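Local coordinates for endoglucanase family 5 (Clostridium acetobutylicum ATCC 824, PDB 6PZ7), which probably hydrolyses internal beta-1,4-glucosidic bonds of cellulose and related plant polysaccharides, as a broad-specificity GH5_4 endoglucanase, at residues Val259-Phe270 / Tyr288-Ile297; Asn157-Ile167 / Tyr195-Asp206. All coordinates share one frame; numbering follows the deposited sequence.

The two contacts follow one another along the chain of an eight-stranded parallel beta/alpha barrel. Contact 2, made of loops and helices outside the barrel strands, comes first: residues 157-167 enter helix 161-180, the chain passes through barrel strand 190-193, and residues 195-206 come back against 157-167, closing a loop of 27 residues. After strand 216-221 and helix 241-259, contact 1 packs barrel strand 265-270 against its following helix, 278-294, closing a loop of 17 residues before strand 298-303. The two loops neither nest nor cross. The centres of contact 1 and contact 2 lie about 19 Å apart. Between contact 1 and contact 2 the nearest atoms are about 6 Å apart, without touching.

Contact 1: Val259-Phe270 / Tyr288-Ile297; sequences VKNGQPVVIGQF and YVSDARKKGI. Unlike the reference sequence in segment 259-270: Gln269 (reference Glu).
Strand 265-270 and the end of helix 278-294 run nearly antiparallel, their short axes inclined at 159° and 10.9 Å apart, the strand lying against the inner side of the helix. Phe270 and Tyr288 meet at the C-terminal end of the strand: their ring planes are inclined at 41°, and Phe270 CD2 lies over the centre of one face of the Tyr288 ring, 3.6 Å from CE1. With CG anti to the backbone N (chi1 -165°), Tyr288 reaches back from the helix to the strand, while CZ of Phe270 reaches CG2 of Val289. Tyrosine suits this buried place because its ring packs as a hydrocarbon while its hydroxyl is hydrogen-bonded to Met222 O. Ile267 CD1 sits at the ring's edge, and CG2 of Ile267 is 3.5 Å from Tyr288 OH.

Further toward the start of the strand, branched aliphatic residues fill the interface. Ile297 CG2 packs 3.7 Å from Ile267 CG1, and Ile297 CG1 turns to CG2 of Val259, 3.9 Å away. Val259 also presses CG1 to within 3.3 Å of Lys295 O. Gly296, with positive phi, is the C-prime residue of the Schellman motif that ends the helix; its CA is 4.5 Å from Val259 CG1. One water accepts from Val265 N and donates to Gly296 O at 2.7 Å. Just past the helix end, Lys295 NZ forms a salt bridge back to Asp291 OD1 and a second to Asp248. In GH5 enzymes the nucleophilic glutamate stands at the end of the seventh barrel strand, probably the place Gln269 occupies here, touching Glu146. A helix packed on its strand before the next parallel strand, here 298-303, is the beta-alpha-beta crossover of a TIM barrel.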
loop_
_atom_site.group_PDB
_atom_site.type_symbol
_atom_site.label_atom_id
_atom_site.label_comp_id
_atom_site.label_asym_id
_atom_site.label_seq_id
_atom_site.Cartn_x
_atom_site.Cartn_y
_atom_site.Cartn_z
ATOM N N VAL A 259 8.757 5.913 -14.040
ATOM C CA VAL A 259 8.966 7.279 -13.572
ATOM C C VAL A 259 9.560 8.137 -14.676
ATOM O O VAL A 259 9.128 9.279 -14.893
ATOM C CB VAL A 259 9.864 7.295 -12.325
ATOM C CG1 VAL A 259 10.122 8.743 -11.885
ATOM C CG2 VAL A 259 9.270 6.460 -11.174
ATOM N N LYS A 260 10.544 7.598 -15.396
ATOM C CA LYS A 260 11.231 8.341 -16.462
ATOM C C LYS A 260 10.287 8.683 -17.599
ATOM O O LYS A 260 10.538 9.644 -18.352
ATOM C CB LYS A 260 12.364 7.460 -16.972
ATOM C CG LYS A 260 13.137 8.009 -18.164
ATOM C CD LYS A 260 14.085 6.950 -18.688
ATOM C CE LYS A 260 13.346 5.874 -19.445
ATOM N NZ LYS A 260 14.245 4.761 -19.868
ATOM N N ASN A 261 9.242 7.891 -17.800
ATOM C CA ASN A 261 8.243 8.131 -18.830
ATOM C C ASN A 261 7.067 8.967 -18.332
ATOM O O ASN A 261 6.008 8.973 -18.982
ATOM C CB ASN A 261 7.765 6.805 -19.405
ATOM C CG ASN A 261 8.860 6.077 -20.163
ATOM O OD1 ASN A 261 9.548 6.662 -21.006
ATOM N ND2 ASN A 261 9.046 4.794 -19.855
ATOM N N GLY A 262 7.214 9.658 -17.199
ATOM C CA GLY A 262 6.180 10.525 -16.670
ATOM C C GLY A 262 5.069 9.824 -15.915
ATOM O O GLY A 262 4.017 10.420 -15.702
ATOM N N GLN A 263 5.288 8.585 -15.465
ATOM C CA GLN A 263 4.301 7.830 -14.696
ATOM C C GLN A 263 4.832 7.628 -13.276
ATOM O O GLN A 263 5.731 6.805 -13.059
ATOM C CB GLN A 263 3.998 6.483 -15.351
ATOM C CG GLN A 263 3.023 5.649 -14.553
ATOM C CD GLN A 263 1.754 6.420 -14.243
ATOM O OE1 GLN A 263 1.014 6.775 -15.150
ATOM N NE2 GLN A 263 1.510 6.700 -12.962
ATOM N N PRO A 264 4.333 8.373 -12.289
ATOM C CA PRO A 264 4.844 8.234 -10.927
ATOM C C PRO A 264 4.493 6.906 -10.284
ATOM O O PRO A 264 3.508 6.240 -10.661
ATOM C CB PRO A 264 4.189 9.409 -10.185
ATOM C CG PRO A 264 3.926 10.446 -11.257
ATOM C CD PRO A 264 3.461 9.564 -12.412
ATOM N N VAL A 265 5.284 6.567 -9.270
ATOM C CA VAL A 265 5.223 5.304 -8.551
ATOM C C VAL A 265 5.373 5.554 -7.059
ATOM O O VAL A 265 6.262 6.305 -6.633
ATOM C CB VAL A 265 6.369 4.357 -9.003
ATOM C CG1 VAL A 265 6.389 3.070 -8.166
ATOM C CG2 VAL A 265 6.256 4.038 -10.479
ATOM N N VAL A 266 4.544 4.880 -6.266
ATOM C CA VAL A 266 4.735 4.731 -4.828
ATOM C C VAL A 266 4.956 3.253 -4.535
ATOM O O VAL A 266 4.139 2.403 -4.922
ATOM C CB VAL A 266 3.512 5.272 -4.047
ATOM C CG1 VAL A 266 3.558 4.884 -2.583
ATOM C CG2 VAL A 266 3.419 6.790 -4.219
ATOM N N ILE A 267 6.029 2.956 -3.811
ATOM C CA ILE A 267 6.253 1.622 -3.247
ATOM C C ILE A 267 5.494 1.614 -1.924
ATOM O O ILE A 267 5.980 2.081 -0.881
ATOM C CB ILE A 267 7.731 1.290 -3.123
ATOM C CG1 ILE A 267 8.347 1.175 -4.528
ATOM C CG2 ILE A 267 7.904 0.003 -2.330
ATOM C CD1 ILE A 267 9.867 1.002 -4.547
ATOM N N GLY A 268 4.255 1.108 -1.954
ATOM C CA GLY A 268 3.362 1.219 -0.829
ATOM C C GLY A 268 3.597 0.240 0.281
ATOM O O GLY A 268 3.004 0.400 1.362
ATOM N N GLN A 269 4.450 -0.758 0.072
ATOM C CA GLN A 269 4.949 -1.646 1.121
ATOM C C GLN A 269 6.395 -1.993 0.810
ATOM O O GLN A 269 6.713 -2.491 -0.279
ATOM C CB GLN A 269 4.174 -2.948 1.244
ATOM C CG GLN A 269 2.680 -2.756 1.570
ATOM C CD GLN A 269 1.892 -4.026 1.787
ATOM O OE1 GLN A 269 0.639 -3.982 1.768
ATOM N NE2 GLN A 269 2.534 -5.121 1.913
ATOM N N PHE A 270 7.250 -1.832 1.823
ATOM C CA PHE A 270 8.588 -2.434 1.879
ATOM C C PHE A 270 8.893 -2.636 3.351
ATOM O O PHE A 270 8.183 -2.142 4.217
ATOM C CB PHE A 270 9.649 -1.611 1.167
ATOM C CG PHE A 270 10.215 -0.435 1.957
ATOM C CD1 PHE A 270 9.439 0.612 2.394
ATOM C CD2 PHE A 270 11.584 -0.384 2.227
ATOM C CE1 PHE A 270 9.965 1.662 3.110
ATOM C CE2 PHE A 270 12.122 0.680 2.930
ATOM C CZ PHE A 270 11.310 1.705 3.363
ATOM N N TYR A 288 17.735 2.053 0.527
ATOM C CA TYR A 288 16.486 1.895 -0.208
ATOM C C TYR A 288 15.781 3.232 -0.335
ATOM O O TYR A 288 15.418 3.649 -1.437
ATOM C CB TYR A 288 15.637 0.848 0.523
ATOM C CG TYR A 288 14.458 0.243 -0.194
ATOM C CD1 TYR A 288 14.255 -1.125 -0.147
ATOM C CD2 TYR A 288 13.526 1.015 -0.866
ATOM C CE1 TYR A 288 13.128 -1.732 -0.761
ATOM C CE2 TYR A 288 12.406 0.431 -1.502
ATOM C CZ TYR A 288 12.230 -0.926 -1.448
ATOM O OH TYR A 288 11.098 -1.439 -2.072
ATOM N N VAL A 289 15.563 3.923 0.783
ATOM C CA VAL A 289 14.821 5.175 0.745
ATOM C C VAL A 289 15.586 6.230 -0.049
ATOM O O VAL A 289 14.988 6.963 -0.850
ATOM C CB VAL A 289 14.453 5.642 2.168
ATOM C CG1 VAL A 289 13.850 7.031 2.141
ATOM C CG2 VAL A 289 13.561 4.643 2.853
ATOM N N SER A 290 16.912 6.338 0.147
ATOM C CA SER A 290 17.651 7.394 -0.541
ATOM C C SER A 290 17.746 7.118 -2.036
ATOM O O SER A 290 17.577 8.037 -2.847
ATOM C CB SER A 290 19.028 7.572 0.084
ATOM O OG SER A 290 19.816 6.413 -0.055
ATOM N N ASP A 291 17.990 5.881 -2.426
ATOM C CA ASP A 291 18.065 5.570 -3.858
ATOM C C ASP A 291 16.695 5.697 -4.515
ATOM O O ASP A 291 16.568 6.227 -5.632
ATOM C CB ASP A 291 18.637 4.166 -4.048
ATOM C CG ASP A 291 19.155 3.919 -5.439
ATOM O OD1 ASP A 291 19.440 4.891 -6.172
ATOM O OD2 ASP A 291 19.287 2.746 -5.809
ATOM N N ALA A 292 15.643 5.240 -3.838
ATOM C CA ALA A 292 14.299 5.430 -4.373
ATOM C C ALA A 292 13.995 6.905 -4.595
ATOM O O ALA A 292 13.487 7.285 -5.656
ATOM C CB ALA A 292 13.272 4.768 -3.444
ATOM N N ARG A 293 14.347 7.749 -3.630
ATOM C CA ARG A 293 14.062 9.175 -3.750
ATOM C C ARG A 293 14.837 9.795 -4.908
ATOM O O ARG A 293 14.306 10.665 -5.618
ATOM C CB ARG A 293 14.383 9.910 -2.448
ATOM C CG ARG A 293 14.297 11.453 -2.530
ATOM C CD ARG A 293 12.908 12.041 -2.202
ATOM N NE ARG A 293 11.879 11.755 -3.203
ATOM C CZ ARG A 293 10.741 11.093 -2.968
ATOM N NH1 ARG A 293 10.463 10.643 -1.751
ATOM N NH2 ARG A 293 9.903 10.904 -3.967
ATOM N N LYS A 294 16.081 9.361 -5.127
ATOM C CA LYS A 294 16.821 9.881 -6.261
ATOM C C LYS A 294 16.130 9.556 -7.572
ATOM O O LYS A 294 16.288 10.294 -8.556
ATOM C CB LYS A 294 18.220 9.289 -6.244
ATOM C CG LYS A 294 19.135 9.926 -5.208
ATOM C CD LYS A 294 20.514 9.274 -5.185
ATOM C CE LYS A 294 21.378 9.892 -4.086
ATOM N NZ LYS A 294 22.669 9.170 -3.935
ATOM N N LYS A 295 15.378 8.467 -7.612
ATOM C CA LYS A 295 14.592 8.030 -8.757
ATOM C C LYS A 295 13.145 8.504 -8.702
ATOM O O LYS A 295 12.321 8.006 -9.486
ATOM C CB LYS A 295 14.693 6.508 -8.878
ATOM C CG LYS A 295 16.123 6.045 -9.222
ATOM C CD LYS A 295 16.320 4.565 -8.938
ATOM C CE LYS A 295 17.603 3.984 -9.520
ATOM N NZ LYS A 295 18.831 4.771 -9.244
ATOM N N GLY A 296 12.802 9.424 -7.816
ATOM C CA GLY A 296 11.464 9.968 -7.769
ATOM C C GLY A 296 10.414 9.097 -7.111
ATOM O O GLY A 296 9.214 9.385 -7.251
ATOM N N ILE A 297 10.814 8.045 -6.407
ATOM C CA ILE A 297 9.904 7.052 -5.846
ATOM C C ILE A 297 9.797 7.231 -4.336
ATOM O O ILE A 297 10.817 7.282 -3.630
ATOM C CB ILE A 297 10.395 5.631 -6.166
ATOM C CG1 ILE A 297 10.505 5.393 -7.680
ATOM C CG2 ILE A 297 9.485 4.601 -5.524
ATOM C CD1 ILE A 297 11.372 4.214 -8.055
HETATM O O HOH W 1 7.323 8.579 -9.074
#

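Contact 2: Asn157-Ile167 / Tyr195-Asp206; sequences NGGTAESRDVI and YAASTATAAMND. With EDO (1,2-ethanediol), chain D.
In the helical shell of the TIM barrel, the N-terminal end of helix 161-180 and the glycine-rich turn before it receive the loop that follows barrel strand 190-193, with the short helix 201-206 alongside. Tyr195 fills the junction. CA of Gly159 lies over the centre of its ring in a CH-pi contact, 3.4 Å from the centroid and 11° off the normal; with no side chain, Gly159 brings its CA directly onto the ring. Gly158 likewise fits between Tyr195 and the methyls of Ala200 and Ala203, small residues that let the turn approach. A first torsion of -178° swings the Tyr195 ring away from its own backbone N and across to helix 161-180, where Ile167 CD1 is 3.4 Å from Tyr195 CD2; its hydroxyl is hydrogen-bonded to Ile149 N.

Arg164 ties the two helices together, its chain bent at chi3. Ala202 CB lies over one guanidinium face, and the Thr160-Ala161 peptide lies against the opposite face, toward its rim. Arg164 NH1 donates to Gly158 O at 2.9 Å from above the carbonyl plane, tying the turn to the helix. Arg164 NE donates to Asp206 OD2 at 2.8 Å in a nearly straight hydrogen bond (168°) within a salt bridge, OD2 lying near the guanidinium plane but met from above the carboxylate plane. A water donates to this same OD2 and to Ala161 O.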
loop_
_atom_site.group_PDB
_atom_site.type_symbol
_atom_site.label_atom_id
_atom_site.label_comp_id
_atom_site.label_asym_id
_atom_site.label_seq_id
_atom_site.Cartn_x
_atom_site.Cartn_y
_atom_site.Cartn_z
ATOM N N ASN A 157 4.632 -14.547 -8.960
ATOM C CA ASN A 157 5.476 -14.419 -10.137
ATOM C C ASN A 157 4.906 -13.451 -11.171
ATOM O O ASN A 157 5.301 -13.498 -12.361
ATOM C CB ASN A 157 5.691 -15.804 -10.779
ATOM C CG ASN A 157 6.480 -16.677 -9.905
ATOM O OD1 ASN A 157 7.534 -16.257 -9.385
ATOM N ND2 ASN A 157 6.031 -17.889 -9.730
ATOM N N GLY A 158 3.976 -12.612 -10.802
ATOM C CA GLY A 158 3.409 -11.652 -11.724
ATOM C C GLY A 158 2.192 -12.135 -12.472
ATOM O O GLY A 158 1.724 -11.457 -13.385
ATOM N N GLY A 159 1.637 -13.287 -12.108
ATOM C CA GLY A 159 0.352 -13.703 -12.634
ATOM C C GLY A 159 0.447 -14.263 -14.047
ATOM O O GLY A 159 1.490 -14.749 -14.481
ATOM N N THR A 160 -0.675 -14.213 -14.750
ATOM C CA THR A 160 -0.814 -14.710 -16.104
ATOM C C THR A 160 -1.331 -13.593 -16.993
ATOM O O THR A 160 -1.834 -12.573 -16.507
ATOM C CB THR A 160 -1.786 -15.913 -16.193
ATOM O OG1 THR A 160 -3.087 -15.465 -15.867
ATOM C CG2 THR A 160 -1.344 -17.054 -15.268
ATOM N N ALA A 161 -1.262 -13.812 -18.298
ATOM C CA ALA A 161 -1.820 -12.820 -19.205
ATOM C C ALA A 161 -3.293 -12.575 -18.904
ATOM O O ALA A 161 -3.752 -11.425 -18.883
ATOM C CB ALA A 161 -1.625 -13.291 -20.636
ATOM N N GLU A 162 -4.058 -13.632 -18.632
ATOM C CA GLU A 162 -5.479 -13.472 -18.290
ATOM C C GLU A 162 -5.661 -12.591 -17.068
ATOM O O GLU A 162 -6.436 -11.647 -17.083
ATOM C CB GLU A 162 -6.091 -14.856 -18.023
ATOM C CG GLU A 162 -7.450 -14.787 -17.337
ATOM C CD GLU A 162 -8.131 -16.119 -17.113
ATOM O OE1 GLU A 162 -7.436 -17.190 -17.147
ATOM O OE2 GLU A 162 -9.318 -16.162 -16.866
ATOM N N SER A 163 -4.972 -12.916 -15.966
ATOM C CA SER A 163 -5.233 -12.177 -14.739
ATOM C C SER A 163 -4.727 -10.746 -14.818
ATOM O O SER A 163 -5.351 -9.836 -14.265
ATOM C CB SER A 163 -4.690 -12.933 -13.522
ATOM O OG SER A 163 -3.324 -13.375 -13.684
ATOM N N ARG A 164 -3.600 -10.524 -15.509
ATOM C CA ARG A 164 -3.121 -9.147 -15.707
ATOM C C ARG A 164 -4.130 -8.316 -16.496
ATOM O O ARG A 164 -4.382 -7.141 -16.187
ATOM C CB ARG A 164 -1.734 -9.162 -16.343
ATOM C CG ARG A 164 -0.665 -9.725 -15.431
ATOM C CD ARG A 164 0.724 -9.575 -15.973
ATOM N NE ARG A 164 0.986 -10.296 -17.223
ATOM C CZ ARG A 164 1.490 -11.505 -17.315
ATOM N NH1 ARG A 164 1.758 -12.206 -16.225
ATOM N NH2 ARG A 164 1.699 -12.043 -18.512
ATOM N N ASP A 165 -4.737 -8.927 -17.523
ATOM C CA ASP A 165 -5.784 -8.257 -18.295
ATOM C C ASP A 165 -6.956 -7.884 -17.402
ATOM O O ASP A 165 -7.418 -6.732 -17.407
ATOM C CB ASP A 165 -6.200 -9.190 -19.443
ATOM C CG ASP A 165 -7.108 -8.552 -20.456
ATOM O OD1 ASP A 165 -7.219 -7.295 -20.544
ATOM O OD2 ASP A 165 -7.745 -9.335 -21.196
ATOM N N VAL A 166 -7.449 -8.830 -16.616
ATOM C CA VAL A 166 -8.611 -8.567 -15.773
ATOM C C VAL A 166 -8.294 -7.524 -14.702
ATOM O O VAL A 166 -9.140 -6.677 -14.387
ATOM C CB VAL A 166 -9.184 -9.868 -15.194
ATOM C CG1 VAL A 166 -10.347 -9.571 -14.246
ATOM C CG2 VAL A 166 -9.634 -10.800 -16.330
ATOM N N ILE A 167 -7.093 -7.523 -14.144
ATOM C CA ILE A 167 -6.763 -6.472 -13.189
ATOM C C ILE A 167 -6.857 -5.099 -13.829
ATOM O O ILE A 167 -7.277 -4.133 -13.182
ATOM C CB ILE A 167 -5.405 -6.724 -12.545
ATOM C CG1 ILE A 167 -5.553 -7.913 -11.578
ATOM C CG2 ILE A 167 -4.861 -5.455 -11.877
ATOM C CD1 ILE A 167 -4.310 -8.500 -11.192
ATOM N N TYR A 195 -0.601 -6.718 -11.047
ATOM C CA TYR A 195 -0.948 -8.018 -10.462
ATOM C C TYR A 195 -0.095 -8.212 -9.214
ATOM O O TYR A 195 1.127 -8.135 -9.271
ATOM C CB TYR A 195 -0.643 -9.140 -11.477
ATOM C CG TYR A 195 -1.022 -10.514 -10.943
ATOM C CD1 TYR A 195 -0.206 -11.200 -10.076
ATOM C CD2 TYR A 195 -2.217 -11.122 -11.323
ATOM C CE1 TYR A 195 -0.552 -12.439 -9.561
ATOM C CE2 TYR A 195 -2.576 -12.367 -10.808
ATOM C CZ TYR A 195 -1.737 -13.025 -9.947
ATOM O OH TYR A 195 -2.079 -14.258 -9.414
ATOM N N ALA A 196 -0.761 -8.459 -8.079
ATOM C CA ALA A 196 -0.142 -8.674 -6.769
ATOM C C ALA A 196 0.723 -7.503 -6.297
ATOM O O ALA A 196 1.534 -7.688 -5.396
ATOM C CB ALA A 196 0.619 -9.989 -6.696
ATOM N N ALA A 197 0.597 -6.334 -6.902
ATOM C CA ALA A 197 1.526 -5.225 -6.698
ATOM C C ALA A 197 2.959 -5.639 -7.002
ATOM O O ALA A 197 3.920 -5.093 -6.476
ATOM C CB ALA A 197 1.377 -4.552 -5.327
ATOM N N SER A 198 3.122 -6.625 -7.886
ATOM C CA SER A 198 4.416 -7.184 -8.229
ATOM C C SER A 198 5.243 -6.250 -9.102
ATOM O O SER A 198 4.746 -5.579 -9.997
ATOM C CB SER A 198 4.190 -8.484 -8.994
ATOM O OG SER A 198 5.416 -9.120 -9.303
ATOM N N THR A 199 6.552 -6.338 -8.919
ATOM C CA THR A 199 7.556 -5.707 -9.778
ATOM C C THR A 199 8.047 -6.657 -10.870
ATOM O O THR A 199 8.955 -6.299 -11.621
ATOM C CB THR A 199 8.758 -5.189 -8.968
ATOM O OG1 THR A 199 9.344 -6.300 -8.281
ATOM C CG2 THR A 199 8.312 -4.142 -7.977
ATOM N N ALA A 200 7.456 -7.838 -11.015
ATOM C CA ALA A 200 7.831 -8.736 -12.103
ATOM C C ALA A 200 7.721 -7.986 -13.419
ATOM O O ALA A 200 6.780 -7.226 -13.650
ATOM C CB ALA A 200 6.927 -9.960 -12.112
ATOM N N THR A 201 8.650 -8.280 -14.322
ATOM C CA THR A 201 8.703 -7.601 -15.620
ATOM C C THR A 201 7.358 -7.630 -16.355
ATOM O O THR A 201 6.888 -6.595 -16.823
ATOM C CB THR A 201 9.813 -8.233 -16.477
ATOM O OG1 THR A 201 11.042 -8.171 -15.732
ATOM C CG2 THR A 201 9.947 -7.535 -17.826
ATOM N N ALA A 202 6.720 -8.789 -16.440
ATOM C CA ALA A 202 5.477 -8.889 -17.190
ATOM C C ALA A 202 4.345 -8.156 -16.483
ATOM O O ALA A 202 3.432 -7.622 -17.138
ATOM C CB ALA A 202 5.054 -10.337 -17.428
ATOM N N ALA A 203 4.336 -8.163 -15.146
ATOM C CA ALA A 203 3.320 -7.427 -14.397
ATOM C C ALA A 203 3.412 -5.938 -14.683
ATOM O O ALA A 203 2.400 -5.264 -14.898
ATOM C CB ALA A 203 3.458 -7.738 -12.911
ATOM N N MET A 204 4.626 -5.399 -14.673
ATOM C CA MET A 204 4.793 -3.983 -14.959
ATOM C C MET A 204 4.505 -3.683 -16.422
ATOM O O MET A 204 3.900 -2.655 -16.730
ATOM C CB MET A 204 6.188 -3.507 -14.569
ATOM C CG MET A 204 6.490 -3.685 -13.072
ATOM S SD MET A 204 7.874 -2.672 -12.464
ATOM C CE MET A 204 9.187 -3.315 -13.502
ATOM N N ASN A 205 4.880 -4.576 -17.335
ATOM C CA ASN A 205 4.676 -4.304 -18.760
ATOM C C ASN A 205 3.207 -4.320 -19.161
ATOM O O ASN A 205 2.799 -3.573 -20.068
ATOM C CB ASN A 205 5.442 -5.318 -19.611
ATOM C CG ASN A 205 6.911 -4.980 -19.740
ATOM O OD1 ASN A 205 7.335 -3.841 -19.515
ATOM N ND2 ASN A 205 7.698 -5.972 -20.133
ATOM N N ASP A 206 2.389 -5.127 -18.510
ATOM C CA ASP A 206 1.012 -5.290 -18.914
ATOM C C ASP A 206 0.049 -4.318 -18.247
ATOM O O ASP A 206 -1.116 -4.235 -18.670
ATOM C CB ASP A 206 0.509 -6.730 -18.718
ATOM C CG ASP A 206 1.028 -7.705 -19.760
ATOM O OD1 ASP A 206 1.699 -7.272 -20.735
ATOM O OD2 ASP A 206 0.722 -8.927 -19.616
HETATM C C1 EDO D . 4.935 -9.100 -3.120
HETATM O O1 EDO D . 5.657 -8.370 -2.145
HETATM C C2 EDO D . 4.507 -8.127 -4.218
HETATM O O2 EDO D . 3.839 -8.960 -5.147
HETATM O O HOH W 2 -2.311 -9.356 -20.279
#